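Local coordinates for protein adenosylmethionine-8-amino-7-oxononanoate aminotransferase (Methanocaldococcus jannaschii, PDB 6ZHK) that probably transfers the amino group of S-adenosyl-L-methionine to 7-keto-8-aminopelargonic acid, a pyridoxal-phosphate-dependent step of biotin synthesis, at residues Ser88-Cys93 and Thr338-Gln343; Glu124-Ala129 and Gly154-Thr159; Gly249-Val254 and Met280-Asn285; Arg418-Leu423 and Ile428-Ile433. All coordinates share one frame; numbering follows the deposited sequence.

Contact 1. Residues Ser88-Cys93 and Thr338-Gln343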
loop_
_atom_site.group_PDB
_atom_site.type_symbol
_atom_site.label_atom_id
_atom_site.label_comp_id
_atom_site.label_asym_id
_atom_site.label_seq_id
_atom_site.Cartn_x
_atom_site.Cartn_y
_atom_site.Cartn_z
ATOM N N SER A 88 16.595 -2.251 0.698
ATOM C CA SER A 88 16.806 -3.679 0.462
ATOM C C SER A 88 15.717 -4.463 1.201
ATOM O O SER A 88 15.171 -3.944 2.169
ATOM C CB SER A 88 18.216 -4.103 0.880
ATOM O OG SER A 88 18.314 -3.962 2.302
ATOM N N THR A 89 15.563 -5.755 0.854
ATOM C CA THR A 89 14.392 -6.535 1.220
ATOM C C THR A 89 14.392 -6.948 2.695
ATOM O O THR A 89 15.463 -7.261 3.306
ATOM C CB THR A 89 14.266 -7.734 0.260
ATOM O OG1 THR A 89 12.946 -8.224 0.382
ATOM C CG2 THR A 89 15.198 -8.886 0.587
ATOM N N LEU A 90 13.176 -7.160 3.196
ATOM C CA LEU A 90 12.952 -7.942 4.418
ATOM C C LEU A 90 12.448 -9.365 4.113
ATOM O O LEU A 90 12.149 -10.108 5.038
ATOM C CB LEU A 90 11.958 -7.198 5.320
ATOM C CG LEU A 90 12.603 -6.356 6.426
ATOM C CD1 LEU A 90 13.414 -5.231 5.895
ATOM C CD2 LEU A 90 11.550 -5.805 7.392
ATOM N N LEU A 91 12.296 -9.747 2.824
ATOM C CA LEU A 91 11.872 -11.114 2.544
ATOM C C LEU A 91 13.115 -12.002 2.721
ATOM O O LEU A 91 13.981 -12.053 1.829
ATOM C CB LEU A 91 11.314 -11.213 1.111
ATOM C CG LEU A 91 9.849 -10.777 0.874
ATOM C CD1 LEU A 91 9.743 -9.256 0.868
ATOM C CD2 LEU A 91 9.366 -11.358 -0.456
ATOM N N GLY A 92 13.244 -12.612 3.901
ATOM C CA GLY A 92 14.328 -13.548 4.181
ATOM C C GLY A 92 15.672 -12.839 4.434
ATOM O O GLY A 92 16.686 -13.511 4.564
ATOM N N CYS A 93 15.675 -11.513 4.488
ATOM C CA CYS A 93 16.827 -10.703 4.874
ATOM C C CYS A 93 16.364 -9.666 5.895
ATOM O O CYS A 93 15.160 -9.476 6.039
ATOM C CB CYS A 93 17.453 -9.915 3.723
ATOM S SG CYS A 93 17.978 -10.979 2.343
ATOM N N THR A 338 6.896 -5.872 -1.938
ATOM C CA THR A 338 8.245 -5.498 -2.288
ATOM C C THR A 338 8.865 -4.611 -1.205
ATOM O O THR A 338 9.996 -4.854 -0.796
ATOM C CB THR A 338 8.217 -4.702 -3.600
ATOM O OG1 THR A 338 7.490 -5.554 -4.487
ATOM C CG2 THR A 338 9.603 -4.437 -4.137
ATOM N N TYR A 339 8.180 -3.532 -0.828
ATOM C CA TYR A 339 8.921 -2.451 -0.159
ATOM C C TYR A 339 8.731 -2.608 1.348
ATOM O O TYR A 339 9.090 -1.687 2.102
ATOM C CB TYR A 339 8.437 -1.089 -0.699
ATOM C CG TYR A 339 9.061 -0.758 -2.047
ATOM C CD1 TYR A 339 10.411 -0.383 -2.121
ATOM C CD2 TYR A 339 8.329 -0.873 -3.229
ATOM C CE1 TYR A 339 11.028 -0.170 -3.361
ATOM C CE2 TYR A 339 8.906 -0.573 -4.447
ATOM C CZ TYR A 339 10.246 -0.209 -4.498
ATOM O OH TYR A 339 10.818 0.093 -5.698
ATOM N N THR A 340 8.344 -3.818 1.789
ATOM C CA THR A 340 8.158 -4.016 3.259
ATOM C C THR A 340 9.461 -3.624 3.996
ATOM O O THR A 340 10.563 -4.105 3.674
ATOM C CB THR A 340 7.914 -5.526 3.530
ATOM O OG1 THR A 340 6.672 -5.872 2.882
ATOM C CG2 THR A 340 7.757 -5.843 5.016
ATOM N N GLY A 341 9.356 -2.837 5.050
ATOM C CA GLY A 341 10.520 -2.386 5.825
ATOM C C GLY A 341 11.524 -1.483 5.090
ATOM O O GLY A 341 12.706 -1.396 5.479
ATOM N N ASN A 342 11.109 -0.750 4.048
ATOM C CA ASN A 342 12.025 0.078 3.259
ATOM C C ASN A 342 12.830 1.048 4.168
ATOM O O ASN A 342 12.277 1.658 5.085
ATOM C CB ASN A 342 11.171 0.883 2.256
ATOM C CG ASN A 342 11.931 2.020 1.626
ATOM O OD1 ASN A 342 12.077 3.081 2.188
ATOM N ND2 ASN A 342 12.270 1.847 0.362
ATOM N N GLN A 343 14.138 1.205 3.944
ATOM C CA GLN A 343 15.004 1.985 4.840
ATOM C C GLN A 343 14.629 3.470 4.917
ATOM O O GLN A 343 14.653 4.034 6.004
ATOM C CB GLN A 343 16.504 1.872 4.497
ATOM C CG GLN A 343 17.078 0.493 4.820
ATOM C CD GLN A 343 16.995 -0.503 3.681
ATOM O OE1 GLN A 343 15.960 -0.702 3.023
ATOM N NE2 GLN A 343 18.041 -1.282 3.581
HETATM O O HOH W 1 11.071 -5.916 1.714
#
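Ser88 and Leu90 meet Thr340, Gly341 and Gln343 at the subunit interface of this class-III aminotransferase, where a type II beta turn from Tyr339 to Asn342 leads into helix 343-358. The polar half is a double grip of one side-chain amide on one serine. Gln343 OE1 accepts from Ser88 N at 2.9 Å, met in the carbonyl plane on a lone pair, while Gln343 NE2 donates to Ser88 OG at 3.0 Å, the hydroxyl lying 16° off the amide plane. Both bonds have N-H...acceptor angles of 159°. With a partner at each end the amide is fixed against flipping, and two buried polar atoms of the serine are satisfied. Ser88 helps by holding its OG between its own N and carbonyl carbon (chi1 66°), which brings hydroxyl and N-H together before the glutamine; the Gln343 chain bends at its second torsion to reach them.

The apolar half belongs to Leu90, whose CD2 rests 3.9 Å from Gly341 CA while CD1 lies beside the peptide oxygens of Thr340 and Gly341. A CB on Gly341 would land 2.4 Å from Leu90 CD2, and the positive phi favours glycine as well. The second subunit closes in here: its Lys301, the predicted cofactor lysine, bonds Thr338 OG1, and its His23 bonds Leu90 O. Between the two loops sits one water, accepting from Leu90 N at 2.9 Å and donating to Thr338 O at 2.9 Å and to Thr340 O at 2.7 Å.

Contact 2. Residues Glu124-Ala129 and Gly154-Thr159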
loop_
_atom_site.group_PDB
_atom_site.type_symbol
_atom_site.label_atom_id
_atom_site.label_comp_id
_atom_site.label_asym_id
_atom_site.label_seq_id
_atom_site.Cartn_x
_atom_site.Cartn_y
_atom_site.Cartn_z
ATOM N N GLU A 124 -3.419 -1.428 4.153
ATOM C CA GLU A 124 -2.690 -2.683 4.066
ATOM C C GLU A 124 -2.458 -3.257 5.478
ATOM O O GLU A 124 -2.505 -4.468 5.647
ATOM C CB GLU A 124 -1.296 -2.410 3.470
ATOM C CG GLU A 124 -1.175 -2.358 1.941
ATOM C CD GLU A 124 0.116 -1.786 1.358
ATOM O OE1 GLU A 124 0.966 -1.296 2.120
ATOM O OE2 GLU A 124 0.302 -1.823 0.109
ATOM N N ALA A 125 -2.202 -2.386 6.466
ATOM C CA ALA A 125 -1.971 -2.872 7.813
ATOM C C ALA A 125 -3.220 -3.602 8.306
ATOM O O ALA A 125 -3.142 -4.631 8.978
ATOM C CB ALA A 125 -1.658 -1.708 8.732
ATOM N N VAL A 126 -4.385 -3.067 7.965
ATOM C CA VAL A 126 -5.649 -3.692 8.363
ATOM C C VAL A 126 -5.879 -5.000 7.570
ATOM O O VAL A 126 -6.292 -6.005 8.111
ATOM C CB VAL A 126 -6.774 -2.656 8.147
ATOM C CG1 VAL A 126 -8.123 -3.337 8.065
ATOM C CG2 VAL A 126 -6.762 -1.593 9.224
ATOM N N GLU A 127 -5.533 -5.050 6.268
ATOM C CA GLU A 127 -5.672 -6.280 5.495
ATOM C C GLU A 127 -4.772 -7.369 6.087
ATOM O O GLU A 127 -5.116 -8.542 6.141
ATOM C CB GLU A 127 -5.196 -6.050 4.054
ATOM C CG GLU A 127 -6.090 -5.091 3.252
ATOM C CD GLU A 127 -7.061 -5.739 2.283
ATOM O OE1 GLU A 127 -7.034 -6.995 2.182
ATOM O OE2 GLU A 127 -7.859 -4.985 1.649
ATOM N N ILE A 128 -3.619 -6.972 6.613
ATOM C CA ILE A 128 -2.695 -7.926 7.178
ATOM C C ILE A 128 -3.237 -8.411 8.519
ATOM O O ILE A 128 -3.156 -9.623 8.816
ATOM C CB ILE A 128 -1.294 -7.282 7.331
ATOM C CG1 ILE A 128 -0.662 -7.103 5.940
ATOM C CG2 ILE A 128 -0.400 -8.116 8.266
ATOM C CD1 ILE A 128 0.550 -6.098 5.983
ATOM N N ALA A 129 -3.787 -7.477 9.299
ATOM C CA ALA A 129 -4.426 -7.839 10.558
ATOM C C ALA A 129 -5.552 -8.851 10.276
ATOM O O ALA A 129 -5.716 -9.831 10.995
ATOM C CB ALA A 129 -4.961 -6.607 11.276
ATOM N N GLY A 154 -17.941 2.719 10.342
ATOM C CA GLY A 154 -16.504 2.632 10.587
ATOM C C GLY A 154 -15.726 2.638 9.259
ATOM O O GLY A 154 -16.288 2.327 8.213
ATOM N N TYR A 155 -14.428 2.943 9.309
ATOM C CA TYR A 155 -13.668 3.087 8.077
ATOM C C TYR A 155 -12.255 2.575 8.369
ATOM O O TYR A 155 -11.677 2.951 9.377
ATOM C CB TYR A 155 -13.606 4.569 7.663
ATOM C CG TYR A 155 -12.738 4.760 6.439
ATOM C CD1 TYR A 155 -13.249 4.547 5.168
ATOM C CD2 TYR A 155 -11.407 5.161 6.565
ATOM C CE1 TYR A 155 -12.449 4.631 4.036
ATOM C CE2 TYR A 155 -10.606 5.320 5.439
ATOM C CZ TYR A 155 -11.138 5.041 4.189
ATOM O OH TYR A 155 -10.331 5.195 3.101
ATOM N N HIS A 156 -11.723 1.731 7.451
ATOM C CA HIS A 156 -10.441 1.062 7.612
ATOM C C HIS A 156 -9.616 1.138 6.332
ATOM O O HIS A 156 -8.496 0.620 6.313
ATOM C CB HIS A 156 -10.686 -0.389 8.074
ATOM C CG HIS A 156 -11.243 -0.378 9.474
ATOM N ND1 HIS A 156 -10.536 0.101 10.543
ATOM C CD2 HIS A 156 -12.437 -0.720 9.951
ATOM C CE1 HIS A 156 -11.283 0.089 11.634
ATOM N NE2 HIS A 156 -12.422 -0.475 11.313
ATOM N N GLY A 157 -10.123 1.849 5.315
ATOM C CA GLY A 157 -9.394 1.964 4.067
ATOM C C GLY A 157 -10.227 1.481 2.893
ATOM O O GLY A 157 -11.369 1.025 3.070
ATOM N N ASP A 158 -9.581 1.433 1.716
ATOM C CA ASP A 158 -10.368 1.287 0.496
ATOM C C ASP A 158 -10.035 0.027 -0.319
ATOM O O ASP A 158 -10.660 -0.182 -1.368
ATOM C CB ASP A 158 -10.126 2.463 -0.464
ATOM C CG ASP A 158 -10.455 3.807 0.159
ATOM O OD1 ASP A 158 -11.413 3.852 0.953
ATOM O OD2 ASP A 158 -9.665 4.719 -0.064
ATOM N N THR A 159 -9.040 -0.804 0.102
ATOM C CA THR A 159 -8.874 -2.074 -0.579
ATOM C C THR A 159 -10.001 -3.040 -0.159
ATOM O O THR A 159 -10.771 -2.755 0.753
ATOM C CB THR A 159 -7.455 -2.604 -0.351
ATOM O OG1 THR A 159 -7.255 -2.533 1.066
ATOM C CG2 THR A 159 -6.429 -1.717 -1.011
#
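Val126 on helix 122-140 and His156 in the loop after strand 147-151 bring the two backbones closest, with their CA atoms 6.8 Å apart. Here the side chains meet at about a right angle, Val126 CG1 lying 3.9 Å from His156 CB. The imidazole leads away from the helix, and its ND1 bonds Asp268, a predicted pyridoxal-phosphate ligand, which would make His156 a second-shell residue of the predicted cofactor site.

The polar contact is Thr159 OG1 donating to Glu127 OE2 at 2.6 Å, on the anti side of the carboxylate and 23° out of its plane. A bend at chi2 (-101°) turns the carboxylate to the loop, where OE2 also takes the N-H of Ala162 in the first turn of helix 160-165; OE1 accepts from Val160 N of the second subunit. With an alanine here, the Thr159 hydroxyl and Ala162 N would probably lose OE2, and Val160 N of the second subunit OE1. Within the loop, Tyr155 OH donates to Asp158 OD1 at 2.8 Å.

Beneath the contact lies the large mixed sheet: Val126 packs on Cys298 of strand 296-299 and, with His156, on Ile232 of strand 228-234.

Contact 3. Residues Gly249-Val254 and Met280-Asn285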
loop_
_atom_site.group_PDB
_atom_site.type_symbol
_atom_site.label_atom_id
_atom_site.label_comp_id
_atom_site.label_asym_id
_atom_site.label_seq_id
_atom_site.Cartn_x
_atom_site.Cartn_y
_atom_site.Cartn_z
ATOM N N GLY A 249 -15.325 4.040 27.903
ATOM C CA GLY A 249 -15.733 2.708 28.346
ATOM C C GLY A 249 -16.186 1.785 27.208
ATOM O O GLY A 249 -16.341 0.589 27.417
ATOM N N TYR A 250 -16.378 2.325 25.987
ATOM C CA TYR A 250 -16.914 1.478 24.935
ATOM C C TYR A 250 -15.872 0.443 24.499
ATOM O O TYR A 250 -16.155 -0.760 24.489
ATOM C CB TYR A 250 -17.508 2.288 23.782
ATOM C CG TYR A 250 -18.099 1.413 22.702
ATOM C CD1 TYR A 250 -17.308 0.957 21.643
ATOM C CD2 TYR A 250 -19.456 1.144 22.661
ATOM C CE1 TYR A 250 -17.847 0.211 20.611
ATOM C CE2 TYR A 250 -20.018 0.400 21.628
ATOM C CZ TYR A 250 -19.209 -0.056 20.594
ATOM O OH TYR A 250 -19.723 -0.811 19.580
ATOM N N ILE A 251 -14.680 0.938 24.118
ATOM C CA ILE A 251 -13.596 0.086 23.658
ATOM C C ILE A 251 -13.206 -0.908 24.756
ATOM O O ILE A 251 -12.987 -2.096 24.493
ATOM C CB ILE A 251 -12.363 0.907 23.202
ATOM C CG1 ILE A 251 -12.708 1.985 22.165
ATOM C CG2 ILE A 251 -11.249 -0.041 22.758
ATOM C CD1 ILE A 251 -12.558 1.530 20.754
ATOM N N GLU A 252 -13.144 -0.431 26.016
ATOM C CA GLU A 252 -12.811 -1.323 27.119
ATOM C C GLU A 252 -13.832 -2.454 27.243
ATOM O O GLU A 252 -13.429 -3.561 27.474
ATOM C CB GLU A 252 -12.713 -0.568 28.462
ATOM C CG GLU A 252 -11.610 0.484 28.463
ATOM C CD GLU A 252 -11.968 1.917 28.055
ATOM O OE1 GLU A 252 -12.837 2.146 27.170
ATOM O OE2 GLU A 252 -11.352 2.819 28.602
ATOM N N GLY A 253 -15.131 -2.178 27.153
ATOM C CA GLY A 253 -16.123 -3.241 27.293
ATOM C C GLY A 253 -16.069 -4.203 26.105
ATOM O O GLY A 253 -16.238 -5.421 26.256
ATOM N N VAL A 254 -15.800 -3.676 24.904
ATOM C CA VAL A 254 -15.674 -4.581 23.757
ATOM C C VAL A 254 -14.447 -5.481 23.937
ATOM O O VAL A 254 -14.504 -6.690 23.767
ATOM C CB VAL A 254 -15.610 -3.793 22.435
ATOM C CG1 VAL A 254 -15.181 -4.701 21.287
ATOM C CG2 VAL A 254 -16.908 -3.066 22.119
ATOM N N MET A 280 -0.329 8.957 23.443
ATOM C CA MET A 280 0.511 8.429 22.383
ATOM C C MET A 280 -0.297 7.470 21.476
ATOM O O MET A 280 -0.211 7.540 20.230
ATOM C CB MET A 280 1.746 7.721 22.932
ATOM C CG MET A 280 2.743 7.382 21.811
ATOM S SD MET A 280 3.449 8.896 20.963
ATOM C CE MET A 280 4.786 8.091 20.075
ATOM N N PHE A 281 -1.040 6.544 22.104
ATOM C CA PHE A 281 -1.950 5.618 21.422
ATOM C C PHE A 281 -3.200 5.542 22.271
ATOM O O PHE A 281 -3.101 5.617 23.508
ATOM C CB PHE A 281 -1.358 4.201 21.365
ATOM C CG PHE A 281 -0.025 4.160 20.673
ATOM C CD1 PHE A 281 0.042 4.283 19.290
ATOM C CD2 PHE A 281 1.157 4.047 21.404
ATOM C CE1 PHE A 281 1.286 4.295 18.659
ATOM C CE2 PHE A 281 2.406 4.025 20.781
ATOM C CZ PHE A 281 2.466 4.170 19.394
ATOM N N PHE A 282 -4.356 5.429 21.608
ATOM C CA PHE A 282 -5.601 5.176 22.341
ATOM C C PHE A 282 -5.446 3.986 23.277
ATOM O O PHE A 282 -5.894 4.034 24.435
ATOM C CB PHE A 282 -6.822 5.046 21.434
ATOM C CG PHE A 282 -8.115 5.029 22.215
ATOM C CD1 PHE A 282 -8.680 6.205 22.690
ATOM C CD2 PHE A 282 -8.698 3.822 22.572
ATOM C CE1 PHE A 282 -9.867 6.169 23.431
ATOM C CE2 PHE A 282 -9.843 3.778 23.371
ATOM C CZ PHE A 282 -10.444 4.957 23.767
ATOM N N CYS A 283 -4.766 2.939 22.789
ATOM C CA CYS A 283 -4.616 1.720 23.592
ATOM C C CYS A 283 -3.646 1.860 24.780
ATOM O O CYS A 283 -3.522 0.899 25.548
ATOM C CB CYS A 283 -4.316 0.518 22.698
ATOM S SG CYS A 283 -2.691 0.600 21.942
ATOM N N ASP A 284 -3.022 3.050 24.987
ATOM C CA ASP A 284 -2.306 3.356 26.216
ATOM C C ASP A 284 -3.319 3.674 27.319
ATOM O O ASP A 284 -3.475 4.812 27.730
ATOM C CB ASP A 284 -1.422 4.610 26.130
ATOM C CG ASP A 284 -0.167 4.401 25.293
ATOM O OD1 ASP A 284 0.235 3.223 25.091
ATOM O OD2 ASP A 284 0.432 5.420 24.874
ATOM N N ASN A 285 -3.996 2.646 27.751
ATOM C CA ASN A 285 -5.200 2.739 28.550
ATOM C C ASN A 285 -4.992 1.662 29.588
ATOM O O ASN A 285 -4.644 0.539 29.226
ATOM C CB ASN A 285 -6.399 2.494 27.622
ATOM C CG ASN A 285 -7.714 2.303 28.332
ATOM O OD1 ASN A 285 -7.856 1.411 29.156
ATOM N ND2 ASN A 285 -8.702 3.069 27.940
#
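Glu252 and Asn285 carry the polar side of this contact, Ile251 and Phe282 the apolar side. In the polar pair Asn285 ND2 donates to Glu252 OE2 at 2.7 Å along a nearly straight line (166°). The oxygen lies in the amide plane of Asn285, yet the nitrogen stands well above the carboxylate plane, the two groups being turned 70° against each other. The other end of the amide, Asn285 OD1, caps Leu288 N at the start of helix 286-291, so the asparagine joins one helix to the beginning of another. A leucine in place of Glu252 would probably leave Asn285 ND2 without this acceptor and its amide less firmly oriented.

In the apolar pair Ile251 CG1 comes 3.6 Å from Phe282 CE2 and 4.1 Å from Phe282 CZ, an oblique approach in which the far end of the ring does the touching. Phe282 extends with CG anti to its backbone N (chi1 -170°), which throws the ring across to the helix.

Backbone bonding shapes the loop: Asp284 N to Phe281 O, 3.0 Å, closes a type I beta turn, and the Glu269 carboxylate accepts from Phe282 N and Cys283 N within it. Below, Ile251 settles helix 250-261 on Leu233 of strand 228-234 and on Phe265 and Leu267 of strand 265-268, while Val254 packs between helix 211-224 and strand 228-234.

Contact 4. Residues Arg418-Leu423 and Ile428-Ile433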
loop_
_atom_site.group_PDB
_atom_site.type_symbol
_atom_site.label_atom_id
_atom_site.label_comp_id
_atom_site.label_asym_id
_atom_site.label_seq_id
_atom_site.Cartn_x
_atom_site.Cartn_y
_atom_site.Cartn_z
ATOM N N ARG A 418 -18.395 24.667 1.331
ATOM C CA ARG A 418 -18.682 26.109 1.354
ATOM C C ARG A 418 -17.880 26.815 2.450
ATOM O O ARG A 418 -17.307 27.911 2.280
ATOM C CB ARG A 418 -20.196 26.300 1.491
ATOM C CG ARG A 418 -20.919 26.106 0.167
ATOM C CD ARG A 418 -22.415 26.118 0.419
ATOM N NE ARG A 418 -23.042 25.489 -0.725
ATOM C CZ ARG A 418 -23.875 26.082 -1.563
ATOM N NH1 ARG A 418 -24.213 27.346 -1.382
ATOM N NH2 ARG A 418 -24.386 25.402 -2.572
ATOM N N VAL A 419 -17.826 26.171 3.618
ATOM C CA VAL A 419 -17.027 26.669 4.710
ATOM C C VAL A 419 -15.537 26.630 4.343
ATOM O O VAL A 419 -14.799 27.584 4.608
ATOM C CB VAL A 419 -17.390 25.988 6.044
ATOM C CG1 VAL A 419 -16.482 26.491 7.161
ATOM C CG2 VAL A 419 -18.840 26.303 6.423
ATOM N N ALA A 420 -15.069 25.514 3.746
ATOM C CA ALA A 420 -13.661 25.401 3.337
ATOM C C ALA A 420 -13.252 26.567 2.420
ATOM O O ALA A 420 -12.128 27.063 2.515
ATOM C CB ALA A 420 -13.459 24.065 2.628
ATOM N N GLU A 421 -14.155 26.997 1.517
ATOM C CA GLU A 421 -13.833 28.085 0.571
ATOM C C GLU A 421 -13.495 29.383 1.308
ATOM O O GLU A 421 -12.504 30.065 0.994
ATOM C CB GLU A 421 -14.962 28.290 -0.434
ATOM C CG GLU A 421 -14.836 27.446 -1.692
ATOM C CD GLU A 421 -15.809 27.947 -2.753
ATOM O OE1 GLU A 421 -15.507 27.808 -3.964
ATOM O OE2 GLU A 421 -16.856 28.530 -2.356
ATOM N N LYS A 422 -14.313 29.718 2.320
ATOM C CA LYS A 422 -14.090 30.902 3.141
ATOM C C LYS A 422 -12.830 30.763 3.978
ATOM O O LYS A 422 -12.115 31.724 4.200
ATOM C CB LYS A 422 -15.286 31.222 4.051
ATOM C CG LYS A 422 -16.632 31.425 3.362
ATOM C CD LYS A 422 -16.609 32.605 2.337
ATOM C CE LYS A 422 -17.930 32.709 1.587
ATOM N NZ LYS A 422 -17.954 33.877 0.682
ATOM N N LEU A 423 -12.556 29.555 4.483
ATOM C CA LEU A 423 -11.337 29.359 5.247
ATOM C C LEU A 423 -10.125 29.535 4.342
ATOM O O LEU A 423 -9.105 30.027 4.789
ATOM C CB LEU A 423 -11.357 27.960 5.877
ATOM C CG LEU A 423 -12.190 27.806 7.144
ATOM C CD1 LEU A 423 -12.165 26.329 7.576
ATOM C CD2 LEU A 423 -11.613 28.668 8.277
ATOM N N ILE A 428 -6.251 29.301 5.421
ATOM C CA ILE A 428 -6.376 28.028 6.112
ATOM C C ILE A 428 -6.892 26.965 5.144
ATOM O O ILE A 428 -7.901 27.152 4.433
ATOM C CB ILE A 428 -7.346 28.131 7.312
ATOM C CG1 ILE A 428 -6.824 29.101 8.374
ATOM C CG2 ILE A 428 -7.649 26.691 7.853
ATOM C CD1 ILE A 428 -7.882 29.522 9.411
ATOM N N TYR A 429 -6.261 25.774 5.181
ATOM C CA TYR A 429 -6.658 24.657 4.354
ATOM C C TYR A 429 -7.394 23.692 5.277
ATOM O O TYR A 429 -6.816 23.202 6.263
ATOM C CB TYR A 429 -5.438 23.904 3.783
ATOM C CG TYR A 429 -5.857 22.620 3.091
ATOM C CD1 TYR A 429 -6.820 22.617 2.088
ATOM C CD2 TYR A 429 -5.263 21.421 3.440
ATOM C CE1 TYR A 429 -7.231 21.431 1.460
ATOM C CE2 TYR A 429 -5.627 20.236 2.810
ATOM C CZ TYR A 429 -6.612 20.245 1.828
ATOM O OH TYR A 429 -6.982 19.016 1.346
ATOM N N MET A 430 -8.663 23.425 4.950
ATOM C CA MET A 430 -9.447 22.460 5.665
ATOM C C MET A 430 -10.187 21.604 4.641
ATOM O O MET A 430 -10.765 22.168 3.705
ATOM C CB MET A 430 -10.434 23.219 6.568
ATOM C CG MET A 430 -11.311 22.310 7.457
ATOM S SD MET A 430 -12.747 21.533 6.659
ATOM C CE MET A 430 -13.790 22.896 6.111
ATOM N N ARG A 431 -10.110 20.257 4.785
ATOM C CA ARG A 431 -10.920 19.350 3.970
ATOM C C ARG A 431 -12.065 18.792 4.812
ATOM O O ARG A 431 -11.815 18.122 5.808
ATOM C CB ARG A 431 -10.124 18.161 3.396
ATOM C CG ARG A 431 -10.965 17.297 2.463
ATOM C CD ARG A 431 -10.125 16.182 1.858
ATOM N NE ARG A 431 -10.904 15.223 1.087
ATOM C CZ ARG A 431 -11.168 15.337 -0.220
ATOM N NH1 ARG A 431 -10.771 16.407 -0.929
ATOM N NH2 ARG A 431 -11.857 14.374 -0.791
ATOM N N PRO A 432 -13.345 18.991 4.410
ATOM C CA PRO A 432 -14.458 18.488 5.198
ATOM C C PRO A 432 -14.841 17.085 4.750
ATOM O O PRO A 432 -14.352 16.575 3.735
ATOM C CB PRO A 432 -15.519 19.521 4.788
ATOM C CG PRO A 432 -15.304 19.644 3.259
ATOM C CD PRO A 432 -13.775 19.687 3.181
ATOM N N ILE A 433 -15.723 16.445 5.515
ATOM C CA ILE A 433 -16.394 15.258 5.011
ATOM C C ILE A 433 -17.887 15.540 5.096
ATOM O O ILE A 433 -18.381 15.705 6.201
ATOM C CB ILE A 433 -16.009 13.994 5.814
ATOM C CG1 ILE A 433 -14.483 13.790 5.795
ATOM C CG2 ILE A 433 -16.783 12.785 5.237
ATOM C CD1 ILE A 433 -13.979 12.715 6.696
HETATM O O HOH W 2 -9.873 25.642 3.250
#
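Leu423 and Met430 form the tight part of this contact, Leu423 CD1 lying 3.7 Å from Met430 CB while the other methyl, CD2, sits 4.0 Å from Ile428 CD1. The leucine thus places one branch against each of two inward-pointing residues of the returning chain. Met430 starts out extended, CG anti to its backbone N, then bends at chi2 (-80°) and chi3 (-61°), and the fold brings its CE back onto Ala420 CB at 3.7 Å. The same alanine methyl also rests 3.5 Å from Met430 O; with so small a side chain the helix comes close to the peptide.

The pairing is a helix-turn-strand unit: helix 415-425 ends, the chain reverses, and strand 428-429 adds itself parallel to strand 54-57 at the edge of a four-stranded sheet. Ile428 N closes the reversal with a 3.0 Å bond to Leu423 O. Leu457 and Ala456 of helix 447-463 cover Leu423 and Ile428, and Ile437 backs Met430.

Toward Pro432 the packing thins: its CD is 4.4 Å from the CB of Ala420, itself partly exposed. Between Ala420 and the start of the strand a water bridges the backbones, donating to Ala420 O and Ile428 O and accepting from Met430 N at 3.0 Å. Glu421 turns away from the strand on the exposed side of the helix. Arg431, a predicted substrate-binding residue, points away from the helix and bonds Tyr25 O through NH2.

How the contacts relate
None of the four contacts touches another; contacts 2 and 4 come to about 8 Å between nearest atoms, contacts 1 and 2 to about 7 Å. Along the sequence, contacts 2 and 3 are nested in the loop that contact 1 closes, whereas contact 4 follows, with its centre about 39 Å from that of contact 1. The dimer brings those two together: Tyr429 and Arg431 pack on Cys93 and Gly92 of the second subunit. Contact 2 reaches its own subunit's predicted cofactor site through Asp268, whose side chain is about 9 Å from that of Ile251 in contact 3; contact 1 reaches the other subunit's through Lys301. Contact 4 holds Arg431 and contact 1 adjoins Gly336, both predicted substrate-binding residues.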